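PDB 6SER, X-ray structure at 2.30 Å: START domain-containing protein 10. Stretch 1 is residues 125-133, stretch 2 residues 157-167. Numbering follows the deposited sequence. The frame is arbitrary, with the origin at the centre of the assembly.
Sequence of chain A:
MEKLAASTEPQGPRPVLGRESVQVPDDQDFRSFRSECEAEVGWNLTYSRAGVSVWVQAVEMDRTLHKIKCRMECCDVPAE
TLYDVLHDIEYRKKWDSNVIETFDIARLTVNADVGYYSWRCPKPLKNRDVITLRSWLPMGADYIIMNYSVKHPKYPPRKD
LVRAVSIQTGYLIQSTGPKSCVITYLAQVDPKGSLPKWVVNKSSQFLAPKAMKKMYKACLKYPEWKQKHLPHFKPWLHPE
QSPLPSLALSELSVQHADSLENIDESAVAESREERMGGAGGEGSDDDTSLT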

ATOM      1  N   LEU A 125      -2.632  11.165  19.812  1.00 40.69           N
ATOM      2  CA  LEU A 125      -2.730  11.397  18.362  1.00 41.60           C
ATOM      3  C   LEU A 125      -4.147  11.192  17.871  1.00 41.34           C
ATOM      4  O   LEU A 125      -4.883  10.465  18.459  1.00 40.31           O
ATOM      5  CB  LEU A 125      -1.815  10.427  17.642  1.00 39.50           C
ATOM      6  CG  LEU A 125      -0.341  10.537  17.960  1.00 44.38           C
ATOM      7  CD1 LEU A 125       0.343   9.300  17.506  1.00 46.57           C
ATOM      8  CD2 LEU A 125       0.281  11.732  17.302  1.00 37.24           C
ATOM      9  N   LYS A 126      -4.474  11.844  16.792  1.00 33.21           N
ATOM     10  CA  LYS A 126      -5.803  11.555  16.242  1.00 46.21           C
ATOM     11  C   LYS A 126      -5.733  10.425  15.204  1.00 42.71           C
ATOM     12  O   LYS A 126      -4.680  10.040  14.829  1.00 33.04           O
ATOM     13  CB  LYS A 126      -6.645  12.809  16.058  1.00 42.42           C
ATOM     14  CG  LYS A 126      -6.446  13.678  14.861  1.00 41.88           C
ATOM     15  CD  LYS A 126      -6.663  15.126  15.214  1.00 46.90           C
ATOM     16  CE  LYS A 126      -8.069  15.521  15.550  1.00 42.34           C
ATOM     17  NZ  LYS A 126      -8.451  16.794  14.940  1.00 33.17           N
ATOM     18  N   ASN A 127      -6.879   9.900  14.829  1.00 32.76           N
ATOM     19  CA  ASN A 127      -6.940   8.861  13.795  1.00 37.07           C
ATOM     20  C   ASN A 127      -6.658   9.503  12.441  1.00 33.61           C
ATOM     21  O   ASN A 127      -6.843  10.648  12.295  1.00 32.59           O
ATOM     22  CB  ASN A 127      -8.251   8.087  13.858  1.00 38.94           C
ATOM     23  CG  ASN A 127      -8.517   7.432  15.184  1.00 40.30           C
ATOM     24  OD1 ASN A 127      -7.633   6.951  15.831  1.00 39.12           O
ATOM     25  ND2 ASN A 127      -9.755   7.388  15.578  1.00 36.11           N
ATOM     26  N   ARG A 128      -6.211   8.715  11.496  1.00 35.11           N
ATOM     27  CA  ARG A 128      -5.764   9.190  10.181  1.00 34.19           C
ATOM     28  C   ARG A 128      -6.560   8.556   9.055  1.00 31.79           C
ATOM     29  O   ARG A 128      -7.055   7.545   9.234  1.00 30.91           O
ATOM     30  CB  ARG A 128      -4.296   8.852  10.019  1.00 32.70           C
ATOM     31  CG  ARG A 128      -3.393  10.017  10.348  1.00 47.29           C
ATOM     32  CD  ARG A 128      -2.576   9.836  11.571  1.00 42.53           C
ATOM     33  NE  ARG A 128      -1.788  11.016  11.646  1.00 63.36           N
ATOM     34  CZ  ARG A 128      -1.574  11.702  12.722  1.00 33.50           C
ATOM     35  NH1 ARG A 128      -2.028  11.299  13.868  1.00 40.37           N
ATOM     36  NH2 ARG A 128      -0.887  12.783  12.631  1.00 53.71           N
ATOM     37  N   ASP A 129      -6.607   9.205   7.924  1.00 29.56           N
ATOM     38  CA  ASP A 129      -7.273   8.707   6.714  1.00 27.51           C
ATOM     39  C   ASP A 129      -6.500   9.127   5.477  1.00 27.42           C
ATOM     40  O   ASP A 129      -5.853  10.079   5.512  1.00 24.53           O
ATOM     41  CB  ASP A 129      -8.764   9.030   6.682  1.00 30.93           C
ATOM     42  CG  ASP A 129      -9.176  10.468   6.534  1.00 34.17           C
ATOM     43  OD1 ASP A 129      -8.363  11.328   6.631  1.00 27.25           O
ATOM     44  OD2 ASP A 129     -10.294  10.665   6.361  1.00 26.53           O
ATOM     45  N   VAL A 130      -6.660   8.369   4.434  1.00 25.69           N
ATOM     46  CA  VAL A 130      -6.039   8.607   3.124  1.00 26.55           C
ATOM     47  C   VAL A 130      -7.024   8.331   2.012  1.00 33.27           C
ATOM     48  O   VAL A 130      -7.841   7.505   2.137  1.00 25.20           O
ATOM     49  CB  VAL A 130      -4.786   7.754   2.908  1.00 27.85           C
ATOM     50  CG1 VAL A 130      -3.624   8.263   3.686  1.00 24.76           C
ATOM     51  CG2 VAL A 130      -5.001   6.297   3.176  1.00 21.91           C
ATOM     52  N   ILE A 131      -6.897   9.116   0.972  1.00 31.93           N
ATOM     53  CA  ILE A 131      -7.564   8.873  -0.298  1.00 19.49           C
ATOM     54  C   ILE A 131      -6.455   8.615  -1.299  1.00 27.41           C
ATOM     55  O   ILE A 131      -5.584   9.474  -1.481  1.00 21.99           O
ATOM     56  CB  ILE A 131      -8.406  10.084  -0.736  1.00 29.91           C
ATOM     57  CG1 ILE A 131      -9.392  10.506   0.357  1.00 33.48           C
ATOM     58  CG2 ILE A 131      -9.108   9.811  -2.049  1.00 25.50           C
ATOM     59  CD1 ILE A 131     -10.589   9.656   0.414  1.00 34.77           C
ATOM     60  N   THR A 132      -6.470   7.452  -1.951  1.00 24.75           N
ATOM     61  CA  THR A 132      -5.368   7.060  -2.822  1.00 29.47           C
ATOM     62  C   THR A 132      -5.874   6.583  -4.176  1.00 27.00           C
ATOM     63  O   THR A 132      -6.961   6.010  -4.285  1.00 25.09           O
ATOM     64  CB  THR A 132      -4.514   5.944  -2.189  1.00 31.84           C
ATOM     65  OG1 THR A 132      -5.359   4.846  -1.833  1.00 32.45           O
ATOM     66  CG2 THR A 132      -3.795   6.443  -0.942  1.00 22.81           C
ATOM     67  N   LEU A 133      -5.072   6.830  -5.208  1.00 24.90           N
ATOM     68  CA  LEU A 133      -5.247   6.180  -6.496  1.00 22.46           C
ATOM     69  C   LEU A 133      -4.377   4.930  -6.502  1.00 28.84           C
ATOM     70  O   LEU A 133      -3.163   5.012  -6.305  1.00 27.83           O
ATOM     71  CB  LEU A 133      -4.878   7.120  -7.642  1.00 25.38           C
ATOM     72  CG  LEU A 133      -5.160   6.682  -9.087  1.00 33.74           C
ATOM     73  CD1 LEU A 133      -5.082   7.890  -9.987  1.00 27.93           C
ATOM     74  CD2 LEU A 133      -4.176   5.628  -9.591  1.00 27.67           C
ATOM     75  N   PRO A 157     -11.062  16.600   3.819  1.00 35.35           N
ATOM     76  CA  PRO A 157     -10.623  16.230   5.168  1.00 31.63           C
ATOM     77  C   PRO A 157     -11.766  16.312   6.171  1.00 38.26           C
ATOM     78  O   PRO A 157     -12.674  17.138   6.054  1.00 36.71           O
ATOM     79  CB  PRO A 157      -9.537  17.269   5.488  1.00 41.28           C
ATOM     80  CG  PRO A 157      -9.051  17.744   4.148  1.00 38.80           C
ATOM     81  CD  PRO A 157     -10.263  17.706   3.258  1.00 33.39           C
ATOM     82  N   ARG A 158     -11.703  15.453   7.174  1.00 38.54           N
ATOM     83  CA  ARG A 158     -12.655  15.456   8.272  1.00 42.24           C
ATOM     84  C   ARG A 158     -12.006  16.051   9.508  1.00 41.39           C
ATOM     85  O   ARG A 158     -10.855  15.736   9.818  1.00 38.06           O
ATOM     86  CB  ARG A 158     -13.128  14.041   8.582  1.00 38.45           C
ATOM     87  CG  ARG A 158     -14.190  13.555   7.641  1.00 63.20           C
ATOM     88  CD  ARG A 158     -14.046  12.072   7.416  1.00 61.45           C
ATOM     89  NE  ARG A 158     -14.124  11.329   8.667  1.00 75.80           N
ATOM     90  CZ  ARG A 158     -15.258  10.996   9.273  1.00 64.10           C
ATOM     91  NH1 ARG A 158     -16.419  11.343   8.732  1.00 70.13           N
ATOM     92  NH2 ARG A 158     -15.231  10.319  10.415  1.00 51.72           N
ATOM     93  N   LYS A 159     -12.759  16.883  10.233  1.00 37.51           N
ATOM     94  CA  LYS A 159     -12.160  17.599  11.355  1.00 40.86           C
ATOM     95  C   LYS A 159     -11.655  16.636  12.423  1.00 35.10           C
ATOM     96  O   LYS A 159     -10.683  16.946  13.120  1.00 33.68           O
ATOM     97  CB  LYS A 159     -13.155  18.595  11.957  1.00 45.72           C
ATOM     98  CG  LYS A 159     -14.063  17.989  13.009  1.00 56.38           C
ATOM     99  CD  LYS A 159     -14.723  19.046  13.870  1.00 61.00           C
ATOM    100  CE  LYS A 159     -15.806  19.774  13.110  1.00 65.13           C
ATOM    101  NZ  LYS A 159     -16.720  20.484  14.046  1.00 75.59           N
ATOM    102  N   ASP A 160     -12.269  15.454  12.545  1.00 31.13           N
ATOM    103  CA  ASP A 160     -11.879  14.495  13.575  1.00 32.02           C
ATOM    104  C   ASP A 160     -10.689  13.623  13.182  1.00 38.73           C
ATOM    105  O   ASP A 160     -10.136  12.933  14.050  1.00 37.17           O
ATOM    106  CB  ASP A 160     -13.072  13.604  13.939  1.00 42.99           C
ATOM    107  CG  ASP A 160     -13.829  13.109  12.717  1.00 43.90           C
ATOM    108  OD1 ASP A 160     -14.011  11.884  12.587  1.00 65.31           O
ATOM    109  OD2 ASP A 160     -14.231  13.946  11.880  1.00 49.32           O
ATOM    110  N   LEU A 161     -10.265  13.649  11.917  1.00 32.41           N
ATOM    111  CA  LEU A 161      -9.193  12.790  11.428  1.00 33.14           C
ATOM    112  C   LEU A 161      -8.130  13.630  10.739  1.00 34.54           C
ATOM    113  O   LEU A 161      -8.444  14.576  10.016  1.00 27.94           O
ATOM    114  CB  LEU A 161      -9.708  11.740  10.422  1.00 35.04           C
ATOM    115  CG  LEU A 161     -10.384  10.437  10.859  1.00 42.80           C
ATOM    116  CD1 LEU A 161     -10.152  10.183  12.312  1.00 41.93           C
ATOM    117  CD2 LEU A 161     -11.853  10.508  10.582  1.00 40.43           C
ATOM    118  N   VAL A 162      -6.900  13.211  10.879  1.00 25.25           N
ATOM    119  CA  VAL A 162      -5.812  13.893  10.171  1.00 29.80           C
ATOM    120  C   VAL A 162      -5.731  13.283   8.786  1.00 27.54           C
ATOM    121  O   VAL A 162      -5.691  12.143   8.712  1.00 32.72           O
ATOM    122  CB  VAL A 162      -4.494  13.721  10.928  1.00 33.73           C
ATOM    123  CG1 VAL A 162      -3.328  14.232  10.137  1.00 26.28           C
ATOM    124  CG2 VAL A 162      -4.567  14.401  12.262  1.00 33.65           C
ATOM    125  N   ARG A 163      -5.774  14.080   7.752  1.00 27.36           N
ATOM    126  CA  ARG A 163      -5.614  13.546   6.396  1.00 26.53           C
ATOM    127  C   ARG A 163      -4.142  13.357   6.104  1.00 29.33           C
ATOM    128  O   ARG A 163      -3.488  14.267   5.935  1.00 35.10           O
ATOM    129  CB  ARG A 163      -6.259  14.414   5.332  1.00 29.85           C
ATOM    130  CG  ARG A 163      -6.168  13.801   3.951  1.00 33.50           C
ATOM    131  CD  ARG A 163      -7.055  12.606   3.973  1.00 31.47           C
ATOM    132  NE  ARG A 163      -8.067  13.112   3.154  1.00 45.03           N
ATOM    133  CZ  ARG A 163      -9.320  13.241   3.385  1.00 30.61           C
ATOM    134  NH1 ARG A 163      -9.900  12.805   4.464  1.00 51.67           N
ATOM    135  NH2 ARG A 163     -10.026  13.775   2.449  1.00 34.32           N
ATOM    136  N   ALA A 164      -3.703  12.134   6.030  1.00 29.83           N
ATOM    137  CA  ALA A 164      -2.321  11.807   5.693  1.00 25.14           C
ATOM    138  C   ALA A 164      -2.152  11.795   4.185  1.00 30.22           C
ATOM    139  O   ALA A 164      -3.084  11.887   3.466  1.00 25.72           O
ATOM    140  CB  ALA A 164      -1.972  10.502   6.293  1.00 33.08           C
ATOM    141  N   VAL A 165      -0.917  11.739   3.790  1.00 23.99           N
ATOM    142  CA  VAL A 165      -0.553  11.749   2.370  1.00 26.16           C
ATOM    143  C   VAL A 165       0.367  10.582   2.079  1.00 31.45           C
ATOM    144  O   VAL A 165       1.394  10.476   2.622  1.00 28.78           O
ATOM    145  CB  VAL A 165       0.123  13.050   1.941  1.00 29.99           C
ATOM    146  CG1 VAL A 165       0.525  13.002   0.498  1.00 27.69           C
ATOM    147  CG2 VAL A 165      -0.658  14.279   2.261  1.00 24.56           C
ATOM    148  N   SER A 166      -0.074   9.738   1.201  1.00 30.47           N
ATOM    149  CA  SER A 166       0.749   8.644   0.701  1.00 28.25           C
ATOM    150  C   SER A 166       1.507   9.158  -0.520  1.00 30.31           C
ATOM    151  O   SER A 166       0.935   9.273  -1.607  1.00 28.96           O
ATOM    152  CB  SER A 166      -0.122   7.430   0.377  1.00 32.01           C
ATOM    153  OG  SER A 166       0.568   6.532  -0.490  1.00 31.19           O
ATOM    154  N   ILE A 167       2.781   9.462  -0.339  1.00 29.45           N
ATOM    155  CA  ILE A 167       3.623   9.981  -1.446  1.00 33.58           C
ATOM    156  C   ILE A 167       3.789   8.865  -2.467  1.00 32.40           C
ATOM    157  O   ILE A 167       3.639   9.124  -3.590  1.00 54.89           O
ATOM    158  CB  ILE A 167       4.963  10.592  -0.997  1.00 31.15           C
ATOM    159  CG1 ILE A 167       4.760  11.778  -0.077  1.00 35.64           C
ATOM    160  CG2 ILE A 167       5.800  10.998  -2.160  1.00 23.03           C
ATOM    161  CD1 ILE A 167       4.830  11.449   1.330  1.00 38.85           C
TER
HETATM  162  O   HOH W   1      -9.431  10.848  15.654  1.00 38.35           O
HETATM  163  O   HOH W   2      -9.450  13.875   7.346  1.00 34.56           O
HETATM  164  O   HOH W   3      -4.555  11.091   1.291  1.00 34.56           O

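The two stretches run side by side in parallel pairing, and the side chains along the seam are arranged around a short ladder of backbone hydrogen bonds. Val 162 N donates to Asn 127 O (2.9 Å), Asp 129 N to Val 162 O (3.2 Å), and Ala 164 N to Asp 129 O (3.0 Å). Arg 128 pairs with Val 162 and Asp 129 with Arg 163, so the side chains of these two pairs leave opposite faces of the sheet.

Asp 129 and Arg 163 form the only salt bridge between the stretches. With chi1 of 68° (p), the carboxylate of Asp 129 comes closer to the second stretch than its CA-to-CB bond would suggest. Arg 163 starts extended (chi1 t), then bends at chi2 (p), and its guanidinium also turns back to the partner strand. The resulting salt bridge has a nearly linear hydrogen bond from Arg 163 NH1 to Asp 129 OD1 (3.0 Å, 177°) and a weak one from Arg 163 NH1 to Asp 129 OD2 (2.9 Å, 119°); a single nitrogen thus faces both carboxylate oxygens, with the better angle to OD1 although OD2 is marginally nearer. Ile 131, m at both chi angles, lies over one face of the same guanidinium, its CG1 3.9 Å from Arg 163 NH2. Water 2 adds to the polar cluster, accepting from Arg 158 N (2.8 Å) and lying 2.9 Å from both Asp 129 OD1 and Leu 161 O.

On the face carrying Arg 128 and Val 162, the arginine has chi1 and chi2 between wells, at -98° and 112°. In this conformation Val 162 CB covers one face of its guanidinium, with Arg 128 NH2 3.8 Å from Val 162 CG1, while Arg 128 NH1 reaches back to Lys 126 O in a weak hydrogen bond (3.1 Å). Val 162, with chi1 t, also brings CG2 to 3.3 Å from Lys 126 CG.

The CA-to-CB bond of Lys 126 points toward the second stretch, and the chain then follows an irregular path, with chi2 and chi4 off the wells, that delivers its ammonium to the turn: Lys 126 NZ donates to Lys 159 O (2.9 Å). That type I turn, Arg 158 to Leu 161, is closed by the hydrogen bond from Leu 161 N to Arg 158 O (3.0 Å); within it, Arg 158 NH2 and Asp 160 OD1 form a salt bridge (2.9 Å). Water 1 links it to the first stretch, accepting from Asn 127 N (2.8 Å) and donating to Asp 160 O (2.7 Å).

Further along, the side chains meet through carbon atoms: Val 130 CG1 packs on Ala 164 CB at 3.8 Å, and Thr 132 CG2 lies 4.0 Å from Ser 166 CB, while water 3 bridges the backbone, accepting from Ile 131 N (3.1 Å) and lying 2.7 Å from Ala 164 O.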